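Local coordinates for glutathione S-transferase (Sphingobium chungbukense, PDB 6M1T), which binds glutathione and, as a beta-class member of its family, probably transfers it to electrophilic compounds in detoxification, at residues 10-15 with 193-198; 53-58 with 67-72; 96-101 with 152-157; 107-112 with 127-132; 135-140 with 176-181. All coordinates share one frame; numbering follows the deposited sequence. Where two conformers were deposited one is given.

The five contacts illustrate how chemistry follows place in a two-domain transferase. Interactions 1, 2 and 3 are buried and touch one another round the glutathione site. Interaction 1 ties the start of helix 12-21 to the last helix, 189-198, by a buried histidine-carboxylate bond, whereas interaction 2 packs strand against helix mainly through apolar side chains. Interaction 3 also joins its helices by apolar packing. Interactions 4 and 5, only partly buried, both use helix 119-139: the former is a small hydrophobic patch, the latter adds polar grips on a helix start. Interactions 3 and 4 share helix 89-108, and D155 with Y181 links interactions 3 and 5.

Interaction 1 (10-15 with 193-198); sequences CSLAPH and AALKAE. With GSH (glutathione), chain C.
H15 and A194 mark the closest backbone approach, their CA atoms 6.4 Å apart, where the start of helix 12-21 meets the last helix, 189-198. CG of H15 is anti to the backbone N (chi1 -167°), on the side of helix 189-198. H15 and E198 reach toward each other tip to tip, and H15 ND1 donates to E198 OE2 over 2.7 Å in an almost straight bond of 173°. OE2 is met on its anti side, and ring and carboxylate planes are 22° apart. One ring face rests on A194, whose CB sits 4.0 Å from the centroid of the H15 ring in a CH-pi contact. Beside this, L12 CD1 lies against A194 CB at 3.9 Å and L12 CD2 against L195 CD1 at 3.8 Å. A water accepts from S11 OG at 2.7 Å and donates to E198 OE2 over a very short 2.5 Å. C10 sets its SG 3.1 Å from SG2 of glutathione. H15 NE2 faces R19 NH2 and probably accepts there, consistent with a neutral ring. The buried carboxylate is thus tied to H15, to G8 N and, through water, to S11, fastening the last helix beside the residues that precede and begin helix 12-21.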
# COMPACT_ATOMS: atom_id res chain seq x y z
N CYS A 10 -8.68 2.11 -11.03
CA CYS A 10 -7.25 2.36 -10.71
C CYS A 10 -6.36 1.58 -11.70
O CYS A 10 -5.13 1.93 -11.82
CB CYS A 10 -6.94 2.04 -9.26
SG CYS A 10 -7.34 0.30 -8.98
N SER A 11 -6.92 0.62 -12.46
CA SER A 11 -6.23 -0.08 -13.58
C SER A 11 -5.77 0.87 -14.71
O SER A 11 -4.84 0.48 -15.49
CB SER A 11 -7.06 -1.22 -14.14
OG SER A 11 -8.38 -0.82 -14.41
N LEU A 12 -6.39 2.06 -14.83
CA LEU A 12 -5.90 3.07 -15.80
C LEU A 12 -4.41 3.36 -15.56
O LEU A 12 -3.70 3.65 -16.51
CB LEU A 12 -6.79 4.30 -15.72
CG LEU A 12 -6.46 5.48 -16.64
CD1 LEU A 12 -6.52 5.09 -18.12
CD2 LEU A 12 -7.43 6.60 -16.35
N ALA A 13 -3.92 3.27 -14.31
CA ALA A 13 -2.54 3.66 -13.99
C ALA A 13 -1.54 2.77 -14.73
O ALA A 13 -0.73 3.28 -15.53
CB ALA A 13 -2.30 3.71 -12.50
N PRO A 14 -1.59 1.43 -14.56
CA PRO A 14 -0.71 0.57 -15.33
C PRO A 14 -1.00 0.63 -16.84
O PRO A 14 -0.04 0.43 -17.62
CB PRO A 14 -0.88 -0.84 -14.70
CG PRO A 14 -2.15 -0.73 -13.94
CD PRO A 14 -2.30 0.72 -13.50
N HIS A 15 -2.24 0.89 -17.24
CA HIS A 15 -2.57 1.13 -18.68
C HIS A 15 -1.68 2.26 -19.22
O HIS A 15 -1.00 2.08 -20.27
CB HIS A 15 -4.07 1.43 -18.85
CG HIS A 15 -4.57 1.37 -20.26
ND1 HIS A 15 -5.91 1.51 -20.57
CD2 HIS A 15 -3.93 1.11 -21.41
CE1 HIS A 15 -6.06 1.44 -21.89
NE2 HIS A 15 -4.86 1.15 -22.43
N ALA A 193 -4.00 8.65 -25.21
CA ALA A 193 -4.24 7.34 -25.87
C ALA A 193 -4.93 6.36 -24.90
O ALA A 193 -5.89 5.69 -25.32
CB ALA A 193 -2.93 6.77 -26.36
N ALA A 194 -4.48 6.27 -23.63
CA ALA A 194 -5.16 5.39 -22.62
C ALA A 194 -6.57 5.91 -22.35
O ALA A 194 -7.51 5.12 -22.34
CB ALA A 194 -4.38 5.27 -21.34
N LEU A 195 -6.74 7.23 -22.20
CA LEU A 195 -8.07 7.83 -21.92
C LEU A 195 -8.99 7.45 -23.08
O LEU A 195 -10.12 7.03 -22.84
CB LEU A 195 -7.94 9.36 -21.77
CG LEU A 195 -7.85 10.01 -20.39
CD1 LEU A 195 -7.53 9.07 -19.24
CD2 LEU A 195 -6.85 11.16 -20.43
N LYS A 196 -8.51 7.55 -24.33
CA LYS A 196 -9.32 7.26 -25.53
C LYS A 196 -9.61 5.76 -25.60
O LYS A 196 -10.79 5.40 -25.79
CB LYS A 196 -8.63 7.79 -26.81
CG LYS A 196 -9.50 7.73 -28.07
CD LYS A 196 -9.02 8.59 -29.22
CE LYS A 196 -9.91 8.53 -30.45
NZ LYS A 196 -9.17 8.86 -31.70
N ALA A 197 -8.60 4.88 -25.44
CA ALA A 197 -8.80 3.41 -25.49
C ALA A 197 -9.83 2.93 -24.45
O ALA A 197 -10.47 1.89 -24.71
CB ALA A 197 -7.48 2.68 -25.33
N GLU A 198 -9.96 3.60 -23.31
CA GLU A 198 -10.89 3.18 -22.22
C GLU A 198 -12.26 3.87 -22.38
O GLU A 198 -13.23 3.42 -21.70
CB GLU A 198 -10.32 3.49 -20.84
CG GLU A 198 -9.15 2.59 -20.48
CD GLU A 198 -8.82 2.52 -19.00
OE1 GLU A 198 -9.60 3.06 -18.19
OE2 GLU A 198 -7.78 1.90 -18.65
N1 GSH C . -5.03 -2.75 -3.39
CA1 GSH C . -5.42 -2.98 -4.80
C1 GSH C . -4.37 -2.37 -5.73
O11 GSH C . -3.70 -1.45 -5.27
O12 GSH C . -4.28 -2.87 -6.91
CB1 GSH C . -6.80 -2.34 -5.01
CG1 GSH C . -7.49 -2.76 -6.28
CD1 GSH C . -8.92 -2.23 -6.28
OE1 GSH C . -9.53 -1.92 -5.25
N2 GSH C . -9.51 -2.18 -7.47
CA2 GSH C . -10.88 -1.80 -7.72
C2 GSH C . -11.77 -3.00 -7.99
O2 GSH C . -11.40 -3.87 -8.79
CB2 GSH C . -10.98 -0.80 -8.87
SG2 GSH C . -10.36 0.86 -8.46
N3 GSH C . -12.87 -3.09 -7.27
CA3 GSH C . -13.82 -4.16 -7.43
C3 GSH C . -14.13 -4.89 -6.12
O31 GSH C . -13.40 -4.65 -5.14
O32 GSH C . -15.08 -5.70 -6.13
O HOH W 1 -8.58 0.84 -16.49

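Interaction 2 (53-58 with 67-72); sequences PALTLD and PAILLY
L57 and Y72 reach toward each other tip to tip, L57 CD2 standing 3.5 Å from Y72 CE2. L55 meets the same ring differently: it crosses Y72 at about a right angle and presents CD2 to Y72 CD2 at 3.8 Å. CG of Y72 is anti to the backbone N (chi1 179°), which sets CG toward the strand. One turn back, I69 crosses L55 obliquely, with I69 CG2 4.1 Å from L55 CB, while its CD1 reaches P53 CG at 3.9 Å. The axes of strand 54-56 and helix segment 67-72 are 9.1 Å apart at 44°. An alanine in place of Y72 would probably leave L55 CD2 and L57 CD2 facing a gap and deprive Y92 of the second subunit of its edge-to-face partner. P53 follows a cis peptide bond, the cis-proline of the thioredoxin fold, and touches glutathione. Because the side chains meet through carbon, with no hydrogen bond between the segments, shape rather than directed bonding joins this site proline and strand to the helix.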
# COMPACT_ATOMS: atom_id res chain seq x y z
N PRO A 53 -6.21 -3.56 -10.96
CA PRO A 53 -5.62 -4.30 -12.09
C PRO A 53 -5.09 -5.69 -11.74
O PRO A 53 -4.74 -5.92 -10.59
CB PRO A 53 -4.41 -3.45 -12.50
CG PRO A 53 -4.01 -2.77 -11.19
CD PRO A 53 -5.30 -2.53 -10.42
N ALA A 54 -4.90 -6.51 -12.76
CA ALA A 54 -4.04 -7.71 -12.70
C ALA A 54 -3.22 -7.73 -13.98
O ALA A 54 -3.74 -7.29 -15.04
CB ALA A 54 -4.87 -8.95 -12.56
N LEU A 55 -1.96 -8.10 -13.87
CA LEU A 55 -1.03 -8.15 -15.01
C LEU A 55 -0.52 -9.57 -15.21
O LEU A 55 0.15 -10.05 -14.29
CB LEU A 55 0.14 -7.22 -14.75
CG LEU A 55 1.14 -7.19 -15.91
CD1 LEU A 55 0.52 -6.51 -17.13
CD2 LEU A 55 2.38 -6.44 -15.51
N THR A 56 -0.88 -10.21 -16.31
CA THR A 56 -0.40 -11.57 -16.67
C THR A 56 0.83 -11.40 -17.54
O THR A 56 0.75 -10.76 -18.61
CB THR A 56 -1.45 -12.43 -17.36
OG1 THR A 56 -2.59 -12.47 -16.50
CG2 THR A 56 -0.98 -13.85 -17.60
N LEU A 57 1.95 -11.93 -17.06
CA LEU A 57 3.25 -11.86 -17.76
C LEU A 57 3.24 -12.88 -18.89
O LEU A 57 2.38 -13.78 -18.89
CB LEU A 57 4.36 -12.12 -16.74
CG LEU A 57 4.32 -11.23 -15.51
CD1 LEU A 57 5.44 -11.61 -14.54
CD2 LEU A 57 4.38 -9.76 -15.89
N ASP A 58 4.19 -12.77 -19.82
CA ASP A 58 4.37 -13.75 -20.93
C ASP A 58 4.52 -15.18 -20.40
O ASP A 58 4.08 -16.10 -21.10
CB ASP A 58 5.51 -13.29 -21.84
CG ASP A 58 5.18 -11.98 -22.53
OD1 ASP A 58 3.97 -11.69 -22.68
OD2 ASP A 58 6.12 -11.24 -22.88
N PRO A 67 1.03 -0.99 -6.77
CA PRO A 67 2.43 -0.70 -6.45
C PRO A 67 3.43 -1.70 -7.05
O PRO A 67 4.50 -1.26 -7.60
CB PRO A 67 2.41 -0.71 -4.91
CG PRO A 67 1.03 -0.25 -4.55
CD PRO A 67 0.14 -0.93 -5.58
N ALA A 68 3.13 -3.00 -7.00
CA ALA A 68 3.99 -4.05 -7.59
C ALA A 68 3.94 -4.00 -9.13
O ALA A 68 4.98 -4.10 -9.77
CB ALA A 68 3.57 -5.40 -7.07
N ILE A 69 2.74 -3.85 -9.70
CA ILE A 69 2.53 -3.85 -11.17
C ILE A 69 3.27 -2.67 -11.76
O ILE A 69 3.96 -2.87 -12.74
CB ILE A 69 1.02 -3.85 -11.51
CG1 ILE A 69 0.43 -5.20 -11.10
CG2 ILE A 69 0.80 -3.55 -12.98
CD1 ILE A 69 -1.07 -5.29 -11.12
N LEU A 70 3.09 -1.50 -11.17
CA LEU A 70 3.64 -0.24 -11.69
C LEU A 70 5.17 -0.31 -11.65
O LEU A 70 5.82 0.04 -12.66
CB LEU A 70 3.08 0.91 -10.87
CG LEU A 70 1.61 1.29 -11.20
CD1 LEU A 70 1.11 2.28 -10.18
CD2 LEU A 70 1.50 1.84 -12.62
N LEU A 71 5.74 -0.78 -10.54
CA LEU A 71 7.22 -0.95 -10.47
C LEU A 71 7.71 -1.94 -11.53
O LEU A 71 8.73 -1.64 -12.18
CB LEU A 71 7.65 -1.43 -9.08
CG LEU A 71 8.41 -0.47 -8.17
CD1 LEU A 71 9.03 0.74 -8.85
CD2 LEU A 71 7.51 -0.04 -7.03
N TYR A 72 7.06 -3.10 -11.66
CA TYR A 72 7.37 -4.12 -12.68
C TYR A 72 7.46 -3.43 -14.04
O TYR A 72 8.44 -3.65 -14.84
CB TYR A 72 6.35 -5.27 -12.69
CG TYR A 72 6.69 -6.28 -13.74
CD1 TYR A 72 7.63 -7.28 -13.50
CD2 TYR A 72 6.16 -6.18 -15.01
CE1 TYR A 72 7.99 -8.17 -14.50
CE2 TYR A 72 6.52 -7.05 -16.02
CZ TYR A 72 7.41 -8.06 -15.75
OH TYR A 72 7.75 -8.91 -16.75

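Interaction 3 (96-101 with 152-157); sequences SRLSFL and SVADIY
L98, L101 and Y157 carry the apolar part of this contact between helices 89-108 and 153-162, whose short segments run nearly parallel, at 16°. L98 lays CD2 against the neighbouring helix, 3.7 Å from A154 CA, and the same methyl meets Y157 CD2 at 3.8 Å. CG of Y157 is anti to the backbone N (chi1 -163°), on the side of helix 89-108. L101 and Y157 slide past each other in opposite directions, and L101 CD1 comes to 3.6 Å from Y157 CD2. The Y157 ring turns an edge to the backbone of helix 89-108, CE2 lying 3.6 Å from L98 O near the ring plane. R97 adds only its CB, against A154 CB. Y157 also lines the glutathione pocket and packs on N66, linking helix 153-162 to the thioredoxin-like domain.

The polar bonds lie within each segment. S152 and D155 form the N-capping box familiar in glutathione S-transferases: A154 N donates to S152 OG at 3.0 Å, and S152 N to D155 OD2 at 3.0 Å, on its anti lone pair. D155 OD1 is held separately by Y146 N and Y181 OH. Within helix 89-108, R97 NH1 donates to S96 OG at 3.1 Å, close to the guanidinium plane, and that hydroxyl also bonds T64 O of the second subunit.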
# COMPACT_ATOMS: atom_id res chain seq x y z
N SER A 96 7.22 4.44 -1.15
CA SER A 96 6.50 5.20 -0.09
C SER A 96 5.30 5.89 -0.71
O SER A 96 4.13 5.71 -0.22
CB SER A 96 7.42 6.20 0.60
OG SER A 96 6.74 6.91 1.62
N ARG A 97 5.53 6.63 -1.79
CA ARG A 97 4.42 7.35 -2.43
C ARG A 97 3.40 6.32 -2.97
O ARG A 97 2.20 6.60 -2.87
CB ARG A 97 4.93 8.36 -3.48
CG ARG A 97 5.54 9.65 -2.92
CD ARG A 97 4.78 10.37 -1.80
NE ARG A 97 5.04 9.74 -0.50
CZ ARG A 97 4.29 9.83 0.61
NH1 ARG A 97 4.67 9.15 1.67
NH2 ARG A 97 3.21 10.59 0.70
N LEU A 98 3.84 5.22 -3.58
CA LEU A 98 2.86 4.23 -4.13
C LEU A 98 2.05 3.62 -2.98
O LEU A 98 0.82 3.40 -3.19
CB LEU A 98 3.58 3.17 -4.96
CG LEU A 98 4.35 3.70 -6.19
CD1 LEU A 98 5.08 2.55 -6.85
CD2 LEU A 98 3.41 4.41 -7.17
N SER A 99 2.68 3.34 -1.83
CA SER A 99 2.00 2.73 -0.64
C SER A 99 1.00 3.75 -0.09
O SER A 99 -0.14 3.37 0.24
CB SER A 99 2.97 2.15 0.44
OG SER A 99 2.01 2.08 1.51
N PHE A 100 1.35 5.04 -0.04
CA PHE A 100 0.42 6.08 0.44
C PHE A 100 -0.80 6.17 -0.49
O PHE A 100 -1.97 6.27 -0.01
CB PHE A 100 1.10 7.44 0.52
CG PHE A 100 0.12 8.53 0.80
CD1 PHE A 100 -0.28 8.83 2.09
CD2 PHE A 100 -0.37 9.29 -0.25
CE1 PHE A 100 -1.18 9.86 2.34
CE2 PHE A 100 -1.29 10.30 -0.01
CZ PHE A 100 -1.68 10.60 1.28
N LEU A 101 -0.58 6.15 -1.81
CA LEU A 101 -1.70 6.28 -2.77
C LEU A 101 -2.65 5.07 -2.64
O LEU A 101 -3.84 5.29 -2.62
CB LEU A 101 -1.11 6.40 -4.17
CG LEU A 101 -0.38 7.73 -4.43
CD1 LEU A 101 0.26 7.72 -5.80
CD2 LEU A 101 -1.33 8.87 -4.29
N SER A 152 7.08 9.87 -13.17
CA SER A 152 7.18 8.52 -12.58
C SER A 152 5.81 7.82 -12.51
O SER A 152 4.77 8.47 -12.60
CB SER A 152 7.79 8.57 -11.22
OG SER A 152 6.82 8.88 -10.25
N VAL A 153 5.84 6.52 -12.26
CA VAL A 153 4.58 5.75 -12.03
C VAL A 153 3.80 6.36 -10.86
O VAL A 153 2.57 6.21 -10.83
CB VAL A 153 4.85 4.26 -11.85
CG1 VAL A 153 5.22 3.65 -13.19
CG2 VAL A 153 5.92 3.96 -10.79
N ALA A 154 4.44 7.08 -9.94
CA ALA A 154 3.72 7.69 -8.80
C ALA A 154 2.88 8.84 -9.34
O ALA A 154 1.76 9.01 -8.85
CB ALA A 154 4.68 8.14 -7.72
N ASP A 155 3.38 9.63 -10.29
CA ASP A 155 2.57 10.70 -10.93
C ASP A 155 1.40 10.02 -11.69
O ASP A 155 0.29 10.52 -11.70
CB ASP A 155 3.39 11.54 -11.92
CG ASP A 155 4.57 12.29 -11.28
OD1 ASP A 155 4.32 13.13 -10.44
OD2 ASP A 155 5.70 11.97 -11.60
N ILE A 156 1.69 8.95 -12.41
CA ILE A 156 0.62 8.27 -13.19
C ILE A 156 -0.50 7.83 -12.23
O ILE A 156 -1.66 8.06 -12.48
CB ILE A 156 1.18 7.08 -13.99
CG1 ILE A 156 2.17 7.52 -15.08
CG2 ILE A 156 -0.04 6.34 -14.56
CD1 ILE A 156 2.87 6.34 -15.76
N TYR A 157 -0.13 7.21 -11.13
CA TYR A 157 -1.09 6.66 -10.14
C TYR A 157 -1.91 7.79 -9.49
O TYR A 157 -3.15 7.72 -9.47
CB TYR A 157 -0.27 5.88 -9.14
CG TYR A 157 -1.01 4.91 -8.27
CD1 TYR A 157 -2.24 4.36 -8.60
CD2 TYR A 157 -0.37 4.45 -7.13
CE1 TYR A 157 -2.86 3.43 -7.77
CE2 TYR A 157 -0.95 3.50 -6.31
CZ TYR A 157 -2.18 2.98 -6.63
OH TYR A 157 -2.74 2.08 -5.76

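Interaction 4 (107-112 with 127-132); sequences KAFVPL and TAVKNH
A108, F109 and L112 close round V129, and that one valine carries the tight part of the contact. V129 CG2 touches all three. It lies 3.7 Å from A108 CB and, a little farther off, 4.0 Å from L112 CD1. Against F109 it makes a CH-pi contact, V129 CG2 standing 4.0 Å from the centroid of the F109 ring, only 7° off the ring normal and over the centre of the face. The other branch, CG1, is anti to the backbone N (chi1 166°) and stands 3.8 Å from F109 CZ, and both methyls lie against one ring. F109 is held elsewhere by edge-to-face contacts with F105 and W164. An alanine in place of F109 would probably take the ring from under the V129 methyls, opening a gap on that side, and leave F105 and W164 without their edge-to-face partner.

Toward the outer side the packing thins. A108 CB is 4.3 Å from A128 CB, and it reaches H132 only at the edge of the imidazole, 3.9 Å from CD2. The H132 ring also meets that of F100. Nearby, K107 forms a salt bridge with E104 of the second subunit.

Residues 109-112 keep helical backbone angles without the regular bonds, leading out of helix 89-108. Helix 119-139 returns in the opposite direction, and the pair forms a helical hairpin of the all-helical C-terminal domain of the glutathione S-transferase fold.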
# COMPACT_ATOMS: atom_id res chain seq x y z
N LYS A 107 -8.28 4.41 -0.53
CA LYS A 107 -9.23 3.80 0.43
C LYS A 107 -10.14 4.91 0.99
O LYS A 107 -11.32 4.59 1.23
CB LYS A 107 -8.49 2.94 1.47
CG LYS A 107 -7.75 1.71 0.91
CD LYS A 107 -8.52 0.95 -0.17
CE LYS A 107 -8.19 -0.52 -0.32
NZ LYS A 107 -9.21 -1.37 0.36
N ALA A 108 -9.67 6.17 1.08
CA ALA A 108 -10.54 7.33 1.44
C ALA A 108 -11.81 7.38 0.57
O ALA A 108 -12.85 7.77 1.11
CB ALA A 108 -9.78 8.64 1.33
N PHE A 109 -11.74 7.01 -0.71
CA PHE A 109 -12.83 7.16 -1.71
C PHE A 109 -13.90 6.07 -1.57
O PHE A 109 -15.03 6.22 -2.13
CB PHE A 109 -12.30 7.09 -3.13
CG PHE A 109 -11.59 8.32 -3.60
CD1 PHE A 109 -12.30 9.36 -4.20
CD2 PHE A 109 -10.21 8.43 -3.51
CE1 PHE A 109 -11.62 10.49 -4.63
CE2 PHE A 109 -9.54 9.56 -3.94
CZ PHE A 109 -10.26 10.60 -4.50
N VAL A 110 -13.59 4.96 -0.90
CA VAL A 110 -14.41 3.72 -1.06
C VAL A 110 -15.87 3.95 -0.64
O VAL A 110 -16.75 3.57 -1.41
CB VAL A 110 -13.72 2.52 -0.38
CG1 VAL A 110 -14.66 1.32 -0.26
CG2 VAL A 110 -12.46 2.17 -1.14
N PRO A 111 -16.20 4.56 0.52
CA PRO A 111 -17.59 4.87 0.87
C PRO A 111 -18.30 5.77 -0.16
O PRO A 111 -19.48 5.57 -0.42
CB PRO A 111 -17.51 5.64 2.19
CG PRO A 111 -16.14 5.26 2.76
CD PRO A 111 -15.27 5.02 1.56
N LEU A 112 -17.57 6.72 -0.75
CA LEU A 112 -18.14 7.64 -1.77
C LEU A 112 -18.55 6.86 -3.03
O LEU A 112 -19.44 7.38 -3.72
CB LEU A 112 -17.13 8.73 -2.15
CG LEU A 112 -16.77 9.74 -1.07
CD1 LEU A 112 -15.72 10.70 -1.59
CD2 LEU A 112 -17.99 10.52 -0.61
N THR A 127 -14.86 14.34 3.53
CA THR A 127 -13.93 15.13 4.39
C THR A 127 -12.50 14.61 4.28
O THR A 127 -11.57 15.44 4.17
CB THR A 127 -14.35 15.09 5.86
OG1 THR A 127 -15.56 15.83 5.96
CG2 THR A 127 -13.32 15.67 6.80
N ALA A 128 -12.33 13.30 4.39
CA ALA A 128 -11.02 12.62 4.33
C ALA A 128 -10.37 12.89 2.97
O ALA A 128 -9.20 13.19 2.94
CB ALA A 128 -11.17 11.14 4.59
N VAL A 129 -11.14 12.78 1.90
CA VAL A 129 -10.63 13.00 0.51
C VAL A 129 -10.20 14.47 0.36
O VAL A 129 -9.06 14.71 -0.11
CB VAL A 129 -11.67 12.61 -0.54
CG1 VAL A 129 -11.26 13.17 -1.90
CG2 VAL A 129 -11.87 11.09 -0.56
N LYS A 130 -11.04 15.42 0.80
CA LYS A 130 -10.74 16.88 0.68
C LYS A 130 -9.49 17.22 1.50
O LYS A 130 -8.66 18.02 1.01
CB LYS A 130 -11.99 17.69 1.03
CG LYS A 130 -13.10 17.53 0.01
CD LYS A 130 -14.17 18.60 0.01
CE LYS A 130 -15.29 18.32 0.97
NZ LYS A 130 -16.31 19.39 0.95
N ASN A 131 -9.28 16.56 2.65
CA ASN A 131 -8.05 16.69 3.47
C ASN A 131 -6.80 16.23 2.69
O ASN A 131 -5.72 16.92 2.72
CB ASN A 131 -8.14 15.87 4.76
CG ASN A 131 -8.87 16.58 5.88
OD1 ASN A 131 -8.99 16.03 6.98
ND2 ASN A 131 -9.38 17.77 5.62
N HIS A 132 -6.88 15.05 2.09
CA HIS A 132 -5.80 14.48 1.26
C HIS A 132 -5.48 15.45 0.11
O HIS A 132 -4.29 15.61 -0.21
CB HIS A 132 -6.21 13.09 0.74
CG HIS A 132 -5.97 12.01 1.74
ND1 HIS A 132 -4.73 11.81 2.31
CD2 HIS A 132 -6.76 11.02 2.23
CE1 HIS A 132 -4.76 10.76 3.12
NE2 HIS A 132 -5.98 10.26 3.10

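Interaction 5 (135-140 with 176-181); sequences ALDKEL and PNLGAY. With CYS (cysteine), chain D.
D137 and N177 fasten the end of helix 119-139 to the first turn of helix 176-186, beside a pocket that holds a free cysteine. The short helix segments cross at 67° with axes 8.1 Å apart. CG of D137 is anti to the backbone N (chi1 -165°), which sets CG toward the first turn of helix 176-186. D137 OD1 accepts from L178 N at 3.1 Å, nearly along its C-O bond, and more weakly from N177 N at 3.0 Å, a strongly bent bond. The positive end of the helix would probably stabilise the charge. In return N177 ND2 donates to D137 O at 3.0 Å, at 164°, from above the carbonyl plane.

Beside these polar bonds an apolar layer closes. L140 CD1 sits 3.8 Å over the centroid of the Y181 ring, close to the ring normal, in a CH-pi contact. That same methyl meets L178 CD2 at 3.8 Å, the two leucines crossing at about a right angle, and L136 CB adds a contact with L178 CD2 at 4.0 Å. The Y181 hydroxyl is bonded to D155.

L178 O lies 3.5 Å from SG of the bound cysteine, whose pocket G179 also lines. The contact joins helices 119-139 and 176-186, with Y181 extending it to helix 153-162, in the helical C-terminal domain typical of glutathione S-transferases.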
# COMPACT_ATOMS: atom_id res chain seq x y z
N ALA A 135 -3.45 18.60 1.22
CA ALA A 135 -2.03 18.30 1.48
C ALA A 135 -1.30 18.02 0.16
O ALA A 135 -0.12 18.40 0.02
CB ALA A 135 -1.87 17.14 2.43
N LEU A 136 -1.94 17.27 -0.74
CA LEU A 136 -1.35 17.00 -2.07
C LEU A 136 -1.20 18.34 -2.81
O LEU A 136 -0.12 18.51 -3.44
CB LEU A 136 -2.24 16.01 -2.82
CG LEU A 136 -2.13 14.58 -2.29
CD1 LEU A 136 -3.31 13.75 -2.76
CD2 LEU A 136 -0.79 13.95 -2.67
N ASP A 137 -2.21 19.21 -2.76
CA ASP A 137 -2.17 20.55 -3.39
C ASP A 137 -0.91 21.34 -2.94
O ASP A 137 -0.20 21.83 -3.83
CB ASP A 137 -3.46 21.34 -3.17
CG ASP A 137 -3.52 22.53 -4.11
OD1 ASP A 137 -3.64 22.30 -5.33
OD2 ASP A 137 -3.41 23.66 -3.63
N LYS A 138 -0.61 21.44 -1.64
CA LYS A 138 0.56 22.20 -1.12
C LYS A 138 1.86 21.44 -1.43
O LYS A 138 2.91 22.09 -1.68
CB LYS A 138 0.45 22.43 0.40
CG LYS A 138 1.38 23.52 0.92
N GLU A 139 1.83 20.11 -1.39
CA GLU A 139 3.06 19.33 -1.71
C GLU A 139 3.51 19.67 -3.13
O GLU A 139 4.74 19.73 -3.35
CB GLU A 139 2.83 17.82 -1.58
CG GLU A 139 4.13 17.04 -1.42
CD GLU A 139 3.89 15.54 -1.34
OE1 GLU A 139 2.82 15.15 -0.82
OE2 GLU A 139 4.77 14.78 -1.81
N LEU A 140 2.56 19.78 -4.07
CA LEU A 140 2.83 19.92 -5.53
C LEU A 140 2.86 21.40 -5.93
O LEU A 140 3.08 21.68 -7.12
CB LEU A 140 1.79 19.12 -6.34
CG LEU A 140 2.05 17.61 -6.34
CD1 LEU A 140 0.84 16.82 -6.85
CD2 LEU A 140 3.28 17.27 -7.17
N PRO A 176 -5.70 24.27 -7.09
CA PRO A 176 -5.29 24.68 -8.43
C PRO A 176 -3.91 24.13 -8.79
O PRO A 176 -3.65 24.03 -9.94
CB PRO A 176 -5.28 26.23 -8.31
CG PRO A 176 -4.89 26.48 -6.88
CD PRO A 176 -5.61 25.37 -6.11
N ASN A 177 -3.07 23.77 -7.83
CA ASN A 177 -1.77 23.11 -8.10
C ASN A 177 -2.06 21.68 -8.62
O ASN A 177 -1.37 21.26 -9.55
CB ASN A 177 -0.83 23.11 -6.89
CG ASN A 177 -0.72 24.50 -6.29
OD1 ASN A 177 -0.82 25.49 -7.02
ND2 ASN A 177 -0.55 24.58 -4.97
N LEU A 178 -3.09 21.02 -8.10
CA LEU A 178 -3.52 19.68 -8.60
C LEU A 178 -4.05 19.84 -10.02
O LEU A 178 -3.53 19.13 -10.87
CB LEU A 178 -4.55 19.06 -7.65
CG LEU A 178 -4.03 18.77 -6.25
CD1 LEU A 178 -5.05 17.99 -5.46
CD2 LEU A 178 -2.71 18.01 -6.26
N GLY A 179 -4.95 20.82 -10.26
CA GLY A 179 -5.44 21.23 -11.59
C GLY A 179 -4.33 21.34 -12.63
O GLY A 179 -4.41 20.68 -13.68
N ALA A 180 -3.31 22.15 -12.37
CA ALA A 180 -2.19 22.38 -13.32
C ALA A 180 -1.42 21.07 -13.55
O ALA A 180 -0.96 20.80 -14.68
CB ALA A 180 -1.29 23.45 -12.77
N TYR A 181 -1.18 20.34 -12.46
CA TYR A 181 -0.46 19.04 -12.45
C TYR A 181 -1.19 18.11 -13.43
O TYR A 181 -0.50 17.51 -14.26
CB TYR A 181 -0.38 18.52 -11.01
CG TYR A 181 0.19 17.15 -10.79
CD1 TYR A 181 1.56 16.96 -10.78
CD2 TYR A 181 -0.64 16.07 -10.55
CE1 TYR A 181 2.10 15.72 -10.54
CE2 TYR A 181 -0.11 14.82 -10.28
CZ TYR A 181 1.26 14.64 -10.29
OH TYR A 181 1.82 13.45 -10.01
N CYS D . -9.94 17.46 -13.59
CA CYS D . -8.70 17.95 -12.91
C CYS D . -7.81 18.68 -13.92
O CYS D . -7.68 18.17 -15.07
CB CYS D . -7.98 16.78 -12.24
SG CYS D . -6.49 17.23 -11.30